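Local coordinates for CADD-like protein of unknown function (Nostoc punctiforme, PDB 3B5O) that is of unknown function but adopts an all-helical fold, probably of the heme-oxygenase-like type, and may act as an oxidoreductase, at residues A[51-56]-A[94-99]; A[58-63]-A[80-85]; A[155-160]-A[174-179]. All coordinates share one frame; numbering follows the deposited sequence.

Contact 1 of 3, residues A[51-56]-A[94-99]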
loop_
_atom_site.group_PDB
_atom_site.type_symbol
_atom_site.label_atom_id
_atom_site.label_comp_id
_atom_site.label_asym_id
_atom_site.label_seq_id
_atom_site.Cartn_x
_atom_site.Cartn_y
_atom_site.Cartn_z
ATOM N N PHE A 51 -6.955 0.632 -2.789
ATOM C CA PHE A 51 -5.883 -0.257 -2.419
ATOM C C PHE A 51 -5.854 -0.608 -0.921
ATOM O O PHE A 51 -5.834 -1.796 -0.577
ATOM C CB PHE A 51 -4.573 0.316 -2.967
ATOM C CG PHE A 51 -3.416 -0.650 -2.966
ATOM C CD1 PHE A 51 -3.554 -1.940 -3.428
ATOM C CD2 PHE A 51 -2.173 -0.213 -2.572
ATOM C CE1 PHE A 51 -2.453 -2.811 -3.457
ATOM C CE2 PHE A 51 -1.087 -1.078 -2.593
ATOM C CZ PHE A 51 -1.239 -2.361 -3.039
ATOM N N PRO A 52 -5.904 0.376 -0.011
ATOM C CA PRO A 52 -5.996 -0.017 1.392
ATOM C C PRO A 52 -7.195 -0.895 1.702
ATOM O O PRO A 52 -7.093 -1.783 2.563
ATOM C CB PRO A 52 -6.083 1.303 2.160
ATOM C CG PRO A 52 -5.999 2.376 1.184
ATOM C CD PRO A 52 -5.725 1.827 -0.169
ATOM N N LYS A 53 -8.324 -0.682 1.047
ATOM C CA LYS A 53 -9.463 -1.574 1.278
ATOM C C LYS A 53 -9.065 -2.999 0.913
ATOM O O LYS A 53 -9.121 -3.956 1.714
ATOM C CB LYS A 53 -10.645 -1.149 0.431
ATOM C CG LYS A 53 -11.781 -2.201 0.419
ATOM C CD LYS A 53 -12.924 -1.880 -0.546
ATOM C CE LYS A 53 -13.397 -0.437 -0.519
ATOM N NZ LYS A 53 -14.885 -0.353 -0.437
ATOM N N GLU A 54 -8.624 -3.152 -0.314
ATOM C CA GLU A 54 -8.355 -4.480 -0.803
ATOM C C GLU A 54 -7.204 -5.180 -0.105
ATOM O O GLU A 54 -7.186 -6.414 -0.026
ATOM C CB GLU A 54 -8.126 -4.427 -2.311
ATOM C CG GLU A 54 -9.361 -3.972 -3.072
ATOM C CD GLU A 54 -10.512 -4.918 -2.904
ATOM O OE1 GLU A 54 -10.357 -6.136 -3.162
ATOM O OE2 GLU A 54 -11.561 -4.463 -2.447
ATOM N N LEU A 55 -6.252 -4.414 0.406
ATOM C CA LEU A 55 -5.106 -5.023 1.074
ATOM C C LEU A 55 -5.505 -5.815 2.324
ATOM O O LEU A 55 -4.806 -6.735 2.696
ATOM C CB LEU A 55 -4.017 -3.998 1.378
ATOM C CG LEU A 55 -3.152 -3.526 0.211
ATOM C CD1 LEU A 55 -2.305 -2.351 0.673
ATOM C CD2 LEU A 55 -2.279 -4.702 -0.338
ATOM N N VAL A 56 -6.642 -5.505 2.948
ATOM C CA VAL A 56 -7.082 -6.283 4.105
ATOM C C VAL A 56 -7.373 -7.725 3.648
ATOM O O VAL A 56 -6.922 -8.691 4.276
ATOM C CB VAL A 56 -8.269 -5.656 4.793
ATOM C CG1 VAL A 56 -8.636 -6.477 6.006
ATOM C CG2 VAL A 56 -7.950 -4.206 5.218
ATOM N N SER A 94 -12.510 1.519 10.642
ATOM C CA SER A 94 -11.409 1.046 9.814
ATOM C C SER A 94 -10.535 2.180 9.303
ATOM O O SER A 94 -10.987 3.318 9.110
ATOM C CB SER A 94 -11.928 0.263 8.609
ATOM O OG SER A 94 -12.570 1.105 7.671
ATOM N N HIS A 95 -9.277 1.848 9.047
ATOM C CA HIS A 95 -8.365 2.794 8.402
ATOM C C HIS A 95 -8.898 3.294 7.072
ATOM O O HIS A 95 -8.791 4.484 6.761
ATOM C CB HIS A 95 -6.973 2.168 8.263
ATOM C CG HIS A 95 -6.262 1.995 9.568
ATOM N ND1 HIS A 95 -5.046 1.353 9.675
ATOM C CD2 HIS A 95 -6.589 2.388 10.822
ATOM C CE1 HIS A 95 -4.658 1.359 10.935
ATOM N NE2 HIS A 95 -5.573 1.984 11.653
ATOM N N TYR A 96 -9.504 2.406 6.284
ATOM C CA TYR A 96 -10.123 2.786 5.033
ATOM C C TYR A 96 -11.191 3.852 5.246
ATOM O O TYR A 96 -11.236 4.859 4.545
ATOM C CB TYR A 96 -10.709 1.553 4.311
ATOM C CG TYR A 96 -11.556 1.924 3.139
ATOM C CD1 TYR A 96 -10.979 2.319 1.930
ATOM C CD2 TYR A 96 -12.932 1.977 3.244
ATOM C CE1 TYR A 96 -11.748 2.670 0.872
ATOM C CE2 TYR A 96 -13.716 2.363 2.196
ATOM C CZ TYR A 96 -13.124 2.724 0.994
ATOM O OH TYR A 96 -13.913 3.078 -0.060
ATOM N N THR A 97 -12.060 3.628 6.220
ATOM C CA THR A 97 -13.128 4.570 6.480
ATOM C C THR A 97 -12.608 5.922 6.943
ATOM O O THR A 97 -13.150 6.953 6.522
ATOM C CB THR A 97 -14.118 3.965 7.470
ATOM O OG1 THR A 97 -14.801 2.912 6.794
ATOM C CG2 THR A 97 -15.128 5.016 7.946
ATOM N N LEU A 98 -11.569 5.924 7.771
ATOM C CA LEU A 98 -10.965 7.194 8.214
ATOM C C LEU A 98 -10.477 7.997 7.012
ATOM O O LEU A 98 -10.697 9.195 6.917
ATOM C CB LEU A 98 -9.836 6.956 9.201
ATOM C CG LEU A 98 -10.227 6.386 10.566
ATOM C CD1 LEU A 98 -8.986 6.018 11.366
ATOM C CD2 LEU A 98 -11.103 7.384 11.360
ATOM N N LEU A 99 -9.802 7.331 6.089
ATOM C CA LEU A 99 -9.364 8.001 4.877
ATOM C C LEU A 99 -10.541 8.482 4.035
ATOM O O LEU A 99 -10.593 9.651 3.620
ATOM C CB LEU A 99 -8.459 7.070 4.051
ATOM C CG LEU A 99 -7.994 7.608 2.702
ATOM C CD1 LEU A 99 -7.139 8.866 2.886
ATOM C CD2 LEU A 99 -7.207 6.512 1.956
#
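Lys53 lies over the ring of Tyr96, and Pro52 meets Leu99 beside it, in a partly buried helix-to-helix contact of an all-helical bundle, probably of the heme-oxygenase-like type. It joins the middle of helix 38-68 to the first turn of helix 95-107, with the CA atoms of Lys53 and Tyr96 just 5.8 Å apart. In one of the two conformers of the exposed lysine, Lys53 CE makes a CH-pi contact over one face of the Tyr96 ring, 3.9 Å from its centroid and 28° off the normal. It is displaced toward the phenol end, so that Lys53 CE comes within 3.5 Å of Tyr96 CZ. Lys53 CB touches the same ring nearer its root, 3.8 Å from Tyr96 CD1. Tyr96 has CG anti to the backbone N (chi1 170°), which brings the ring next to Lys53, and the lysine chain runs slantwise over its face, bending near its end (chi3 -45°) to place CE there. On the inner side the contact turns purely apolar, Pro52 CG standing 4.4 Å from Leu99 CD2. Pro52 has no N-H to give to the turn before it, and helix 38-68 is kinked there. The neighbouring Phe51 points away from helix 95-107 and packs on Met214, Met218 and Trp221 of helix 204-230, so helix 38-68 lies between the two. Ser94 is the N-cap of helix 95-107 and sets the start of the helix that carries Tyr96: Ser94 OG accepts from Thr97 N at 3.0 Å.

Contact 2 of 3, residues A[58-63]-A[80-85]; sequences FTELAR and ENIDEE
Thr59 and Ile82 face each other where two helices run nearly antiparallel: the axes of segments 58-63 and 80-85 come within 10.0 Å at 161°, and the CA atoms of this pair lie 6.9 Å apart. The segments belong to helices 38-68 and 72-85, which a short turn joins into a helical hairpin. Ile82 is the partner in every close pair across the two segments. It lies alongside Thr59, the two side chains pointing opposite ways, with Thr59 CG2 3.7 Å from Ile82 CG1. Thr59 OG1 bonds to Leu55 O one turn earlier, and CG2, anti to the backbone N, is the branch that meets Ile82. Beyond CG1, Ile82 CD1 rests 3.6 Å from Glu60 OE1 and comes close to the aliphatic part of Arg63, with Arg63 CD at 4.3 Å. Glu60 and Arg63 form a side-on, two-nitrogen salt bridge: Arg63 NE gives an almost straight bond (175°) to Glu60 OE1 at 2.9 Å, and Arg63 NH2 another to Glu60 OE2 at 2.9 Å. Both oxygens are met on their syn side and lie close to the guanidinium plane, but NE stands well out of the carboxylate plane. A bend in the glutamate (chi2 61°) turns its carboxylate toward the guanidinium edge, and OE2 also has a salt bridge with Arg64. With an alanine in place of Glu60, Arg63 and Arg64 would probably lose their shared counter-charge and the guanidinium of Arg63 its hold against turning. Leu78 of helix 72-85 extends the interface onto Thr59, Ala62 and Arg63. Helix 38-68 is backed elsewhere by helix 118-131, on which Phe58 and Leu61 pack, and by helix 135-163, where Ala62 touches Val138 and Thr142.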
loop_
_atom_site.group_PDB
_atom_site.type_symbol
_atom_site.label_atom_id
_atom_site.label_comp_id
_atom_site.label_asym_id
_atom_site.label_seq_id
_atom_site.Cartn_x
_atom_site.Cartn_y
_atom_site.Cartn_z
ATOM N N PHE A 58 -6.150 -9.201 0.960
ATOM C CA PHE A 58 -4.905 -9.878 0.601
ATOM C C PHE A 58 -4.157 -10.342 1.847
ATOM O O PHE A 58 -3.561 -11.408 1.856
ATOM C CB PHE A 58 -4.025 -8.992 -0.277
ATOM C CG PHE A 58 -4.590 -8.764 -1.650
ATOM C CD1 PHE A 58 -4.807 -9.824 -2.507
ATOM C CD2 PHE A 58 -4.834 -7.484 -2.110
ATOM C CE1 PHE A 58 -5.331 -9.606 -3.772
ATOM C CE2 PHE A 58 -5.342 -7.278 -3.376
ATOM C CZ PHE A 58 -5.584 -8.326 -4.183
ATOM N N THR A 59 -4.177 -9.530 2.899
ATOM C CA THR A 59 -3.521 -9.920 4.159
ATOM C C THR A 59 -4.187 -11.188 4.734
ATOM O O THR A 59 -3.502 -12.066 5.275
ATOM C CB THR A 59 -3.541 -8.763 5.173
ATOM O OG1 THR A 59 -2.887 -7.628 4.588
ATOM C CG2 THR A 59 -2.801 -9.147 6.443
ATOM N N GLU A 60 -5.505 -11.307 4.588
ATOM C CA GLU A 60 -6.218 -12.520 4.948
ATOM C C GLU A 60 -5.741 -13.722 4.171
ATOM O O GLU A 60 -5.585 -14.812 4.725
ATOM C CB GLU A 60 -7.721 -12.322 4.809
ATOM C CG GLU A 60 -8.568 -13.554 5.042
ATOM C CD GLU A 60 -8.476 -14.170 6.399
ATOM O OE1 GLU A 60 -8.021 -13.518 7.346
ATOM O OE2 GLU A 60 -8.937 -15.331 6.507
ATOM N N LEU A 61 -5.510 -13.564 2.878
ATOM C CA LEU A 61 -4.971 -14.674 2.094
ATOM C C LEU A 61 -3.593 -15.080 2.603
ATOM O O LEU A 61 -3.273 -16.273 2.689
ATOM C CB LEU A 61 -4.912 -14.330 0.621
ATOM C CG LEU A 61 -6.243 -14.095 -0.083
ATOM C CD1 LEU A 61 -6.012 -13.762 -1.564
ATOM C CD2 LEU A 61 -7.174 -15.296 0.084
ATOM N N ALA A 62 -2.767 -14.103 2.952
ATOM C CA ALA A 62 -1.441 -14.401 3.508
ATOM C C ALA A 62 -1.555 -15.116 4.859
ATOM O O ALA A 62 -0.782 -16.040 5.141
ATOM C CB ALA A 62 -0.623 -13.107 3.665
ATOM N N ARG A 63 -2.523 -14.706 5.674
ATOM C CA ARG A 63 -2.757 -15.358 6.960
ATOM C C ARG A 63 -3.064 -16.837 6.751
ATOM O O ARG A 63 -2.551 -17.710 7.462
ATOM C CB ARG A 63 -3.887 -14.657 7.701
ATOM C CG ARG A 63 -4.088 -15.187 9.127
ATOM C CD ARG A 63 -5.342 -14.628 9.771
ATOM N NE ARG A 63 -6.555 -15.171 9.179
ATOM C CZ ARG A 63 -7.076 -16.357 9.470
ATOM N NH1 ARG A 63 -6.506 -17.148 10.365
ATOM N NH2 ARG A 63 -8.165 -16.755 8.856
ATOM N N GLU A 80 -3.514 -9.779 13.821
ATOM C CA GLU A 80 -3.459 -8.495 14.503
ATOM C C GLU A 80 -3.453 -7.324 13.507
ATOM O O GLU A 80 -4.125 -6.318 13.732
ATOM C CB GLU A 80 -2.276 -8.448 15.479
ATOM C CG GLU A 80 -2.434 -9.460 16.623
ATOM C CD GLU A 80 -1.259 -9.468 17.580
ATOM O OE1 GLU A 80 -0.595 -8.415 17.708
ATOM O OE2 GLU A 80 -1.015 -10.527 18.213
ATOM N N ASN A 81 -2.709 -7.453 12.396
ATOM C CA ASN A 81 -2.698 -6.411 11.362
ATOM C C ASN A 81 -4.105 -6.192 10.834
ATOM O O ASN A 81 -4.566 -5.057 10.727
ATOM C CB ASN A 81 -1.823 -6.778 10.150
ATOM C CG ASN A 81 -0.331 -6.753 10.433
ATOM O OD1 ASN A 81 0.464 -7.051 9.545
ATOM N ND2 ASN A 81 0.052 -6.405 11.635
ATOM N N ILE A 82 -4.779 -7.290 10.493
ATOM C CA ILE A 82 -6.145 -7.213 9.978
ATOM C C ILE A 82 -7.064 -6.531 10.981
ATOM O O ILE A 82 -7.807 -5.611 10.636
ATOM C CB ILE A 82 -6.670 -8.624 9.639
ATOM C CG1 ILE A 82 -5.960 -9.166 8.401
ATOM C CG2 ILE A 82 -8.168 -8.624 9.421
ATOM C CD1 ILE A 82 -6.050 -10.659 8.275
ATOM N N ASP A 83 -6.967 -6.944 12.238
ATOM C CA ASP A 83 -7.792 -6.350 13.302
ATOM C C ASP A 83 -7.549 -4.836 13.390
ATOM O O ASP A 83 -8.491 -4.045 13.474
ATOM C CB ASP A 83 -7.475 -6.980 14.669
ATOM C CG ASP A 83 -7.878 -8.437 14.778
ATOM O OD1 ASP A 83 -8.611 -8.944 13.915
ATOM O OD2 ASP A 83 -7.441 -9.078 15.764
ATOM N N GLU A 84 -6.278 -4.432 13.352
ATOM C CA GLU A 84 -5.940 -3.008 13.393
ATOM C C GLU A 84 -6.462 -2.248 12.170
ATOM O O GLU A 84 -7.085 -1.205 12.289
ATOM C CB GLU A 84 -4.431 -2.822 13.536
ATOM C CG GLU A 84 -3.990 -1.366 13.523
ATOM N N GLU A 85 -6.253 -2.783 10.974
ATOM C CA GLU A 85 -6.754 -2.112 9.787
ATOM C C GLU A 85 -8.284 -1.986 9.804
ATOM O O GLU A 85 -8.831 -1.052 9.247
ATOM C CB GLU A 85 -6.309 -2.831 8.490
ATOM C CG GLU A 85 -4.795 -2.824 8.262
ATOM C CD GLU A 85 -4.196 -1.435 8.245
ATOM O OE1 GLU A 85 -4.715 -0.576 7.502
ATOM O OE2 GLU A 85 -3.208 -1.214 8.981
#

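Contact 3 of 3, residues A[155-160]-A[174-179]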
loop_
_atom_site.group_PDB
_atom_site.type_symbol
_atom_site.label_atom_id
_atom_site.label_comp_id
_atom_site.label_asym_id
_atom_site.label_seq_id
_atom_site.Cartn_x
_atom_site.Cartn_y
_atom_site.Cartn_z
ATOM N N LEU A 155 3.582 10.095 0.777
ATOM C CA LEU A 155 3.051 10.590 -0.498
ATOM C C LEU A 155 1.582 10.981 -0.405
ATOM O O LEU A 155 1.167 11.997 -0.965
ATOM C CB LEU A 155 3.232 9.539 -1.608
ATOM C CG LEU A 155 4.648 9.526 -2.180
ATOM C CD1 LEU A 155 4.999 8.153 -2.758
ATOM C CD2 LEU A 155 4.809 10.590 -3.234
ATOM N N ILE A 156 0.784 10.163 0.267
ATOM C CA ILE A 156 -0.618 10.465 0.412
ATOM C C ILE A 156 -0.816 11.760 1.205
ATOM O O ILE A 156 -1.638 12.588 0.809
ATOM C CB ILE A 156 -1.401 9.305 1.065
ATOM C CG1 ILE A 156 -1.351 8.052 0.183
ATOM C CG2 ILE A 156 -2.832 9.716 1.326
ATOM C CD1 ILE A 156 -1.624 8.258 -1.248
ATOM N N VAL A 157 -0.052 11.948 2.281
ATOM C CA VAL A 157 -0.128 13.217 3.037
ATOM C C VAL A 157 0.154 14.398 2.086
ATOM O O VAL A 157 -0.562 15.423 2.104
ATOM C CB VAL A 157 0.845 13.228 4.253
ATOM C CG1 VAL A 157 0.917 14.635 4.880
ATOM C CG2 VAL A 157 0.397 12.243 5.292
ATOM N N LYS A 158 1.201 14.280 1.270
ATOM C CA LYS A 158 1.541 15.334 0.317
ATOM C C LYS A 158 0.387 15.634 -0.631
ATOM O O LYS A 158 -0.002 16.787 -0.802
ATOM C CB LYS A 158 2.796 14.974 -0.476
ATOM C CG LYS A 158 3.177 15.978 -1.562
ATOM C CD LYS A 158 4.474 15.583 -2.249
ATOM C CE LYS A 158 4.891 16.594 -3.285
ATOM N NZ LYS A 158 5.389 17.833 -2.634
ATOM N N LEU A 159 -0.178 14.598 -1.241
ATOM C CA LEU A 159 -1.264 14.807 -2.202
ATOM C C LEU A 159 -2.493 15.393 -1.527
ATOM O O LEU A 159 -3.160 16.266 -2.092
ATOM C CB LEU A 159 -1.625 13.493 -2.883
ATOM C CG LEU A 159 -0.499 12.864 -3.705
ATOM C CD1 LEU A 159 -0.989 11.553 -4.338
ATOM C CD2 LEU A 159 0.024 13.840 -4.793
ATOM N N VAL A 160 -2.800 14.911 -0.325
ATOM C CA VAL A 160 -3.989 15.387 0.399
ATOM C C VAL A 160 -3.800 16.843 0.824
ATOM O O VAL A 160 -4.739 17.654 0.697
ATOM C CB VAL A 160 -4.379 14.440 1.569
ATOM C CG1 VAL A 160 -5.486 15.060 2.446
ATOM C CG2 VAL A 160 -4.854 13.091 1.009
ATOM N N TYR A 174 -5.111 12.678 12.500
ATOM C CA TYR A 174 -4.721 11.623 13.450
ATOM C C TYR A 174 -4.336 10.333 12.729
ATOM O O TYR A 174 -3.317 9.711 13.064
ATOM C CB TYR A 174 -5.832 11.302 14.473
ATOM C CG TYR A 174 -5.477 10.096 15.326
ATOM C CD1 TYR A 174 -4.669 10.229 16.452
ATOM C CD2 TYR A 174 -5.911 8.816 14.979
ATOM C CE1 TYR A 174 -4.322 9.125 17.227
ATOM C CE2 TYR A 174 -5.565 7.706 15.741
ATOM C CZ TYR A 174 -4.772 7.864 16.864
ATOM O OH TYR A 174 -4.423 6.766 17.620
ATOM N N PHE A 175 -5.164 9.916 11.772
ATOM C CA PHE A 175 -4.837 8.776 10.901
ATOM C C PHE A 175 -3.409 8.894 10.356
ATOM O O PHE A 175 -2.638 7.930 10.404
ATOM C CB PHE A 175 -5.856 8.649 9.751
ATOM C CG PHE A 175 -5.446 7.679 8.660
ATOM C CD1 PHE A 175 -5.389 6.311 8.910
ATOM C CD2 PHE A 175 -5.123 8.141 7.384
ATOM C CE1 PHE A 175 -5.009 5.417 7.907
ATOM C CE2 PHE A 175 -4.741 7.255 6.367
ATOM C CZ PHE A 175 -4.693 5.893 6.630
ATOM N N PHE A 176 -3.053 10.074 9.850
ATOM C CA PHE A 176 -1.710 10.290 9.322
ATOM C C PHE A 176 -0.637 10.269 10.419
ATOM O O PHE A 176 0.401 9.614 10.273
ATOM C CB PHE A 176 -1.647 11.614 8.555
ATOM C CG PHE A 176 -2.366 11.599 7.235
ATOM C CD1 PHE A 176 -2.354 10.473 6.417
ATOM C CD2 PHE A 176 -3.005 12.737 6.776
ATOM C CE1 PHE A 176 -3.012 10.485 5.181
ATOM C CE2 PHE A 176 -3.649 12.753 5.556
ATOM C CZ PHE A 176 -3.656 11.625 4.758
ATOM N N SER A 177 -0.890 10.969 11.521
ATOM C CA SER A 177 0.097 11.061 12.605
ATOM C C SER A 177 0.377 9.725 13.291
ATOM O O SER A 177 1.525 9.455 13.670
ATOM C CB SER A 177 -0.331 12.110 13.636
ATOM O OG SER A 177 -0.233 13.412 13.078
ATOM N N LYS A 178 -0.646 8.878 13.434
ATOM C CA LYS A 178 -0.457 7.566 14.071
ATOM C C LYS A 178 0.481 6.664 13.275
ATOM O O LYS A 178 1.123 5.782 13.844
ATOM C CB LYS A 178 -1.796 6.849 14.349
ATOM C CG LYS A 178 -2.524 6.243 13.131
ATOM C CD LYS A 178 -3.604 5.208 13.544
ATOM C CE LYS A 178 -3.005 3.820 13.805
ATOM N NZ LYS A 178 -4.018 2.797 14.254
ATOM N N HIS A 179 0.562 6.888 11.965
ATOM C CA HIS A 179 1.432 6.099 11.103
ATOM C C HIS A 179 2.793 6.749 10.859
ATOM O O HIS A 179 3.768 6.045 10.609
ATOM C CB HIS A 179 0.756 5.871 9.754
ATOM C CG HIS A 179 -0.367 4.879 9.789
ATOM N ND1 HIS A 179 -1.674 5.243 10.039
ATOM C CD2 HIS A 179 -0.382 3.543 9.573
ATOM C CE1 HIS A 179 -2.443 4.170 9.994
ATOM N NE2 HIS A 179 -1.684 3.125 9.713
#
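Phe176 inserts its ring among Val157, Ile156 and Val160, and each of the three meets it differently. Val157 CG2 lies over one face, a CH-pi contact 3.5 Å from the ring centroid and 17° off the normal. The methyl is shifted toward the root of the ring, so that Val157 CG2 is closest to Phe176 CG, at 3.4 Å. The other methyl of Val157, CG1, is the one anti to the backbone N (chi1 171°), which leaves CG2 beside that N and turned to the ring. At the far end, Val160 CG2 stands at the ring edge near its plane, 4.2 Å from Phe176 CZ. Ile156 CG2 comes obliquely to the same end, 3.9 Å from Phe176 CE1. In the next shell, Leu153 and Ile168 also touch the side chain of Phe176, while Leu180 packs on Val157 and Leu172 on Val160. Met45 of helix 38-68 meets both Ile156 and Val160, tying the group to the bundle. The backbones behind these side chains form an antiparallel helical hairpin: the axes of segments 155-160 and 174-179 pass 11.2 Å apart at 152°, and this spacing is bridged by the one large ring. Within its own helix, His179 is held by a nearly straight bond from His179 ND1 to Phe175 O, 2.9 Å long, with the oxygen in the plane of the imidazole. No hydrogen bond or charge crosses between the two segments, so the buried join of helices 135-163 and 170-180 here depends on the fit of methyl groups around a single aromatic ring.

Overall arrangement
Contact 3 is buried and wholly apolar, whereas contacts 1 and 2 are partly buried and mix hydrocarbon with charged side chains. Contacts 1 and 2 share helix 38-68, lie about 11 Å apart between centres, and attach successive helices, 95-107 and 72-85, to it. Contact 3 joins a separate hairpin, its centre about 13 Å from that of contact 1 and about 21 Å from that of contact 2. His95 of contact 1 links all three: ND1 makes a weak hydrogen bond to Glu85, NE2 is hydrogen-bonded to Lys178 NZ of contact 3, and the ring meets His179 edge-to-face. No hydrogen bond crosses the paired segments of any contact; polar links lie within a segment or between contacts.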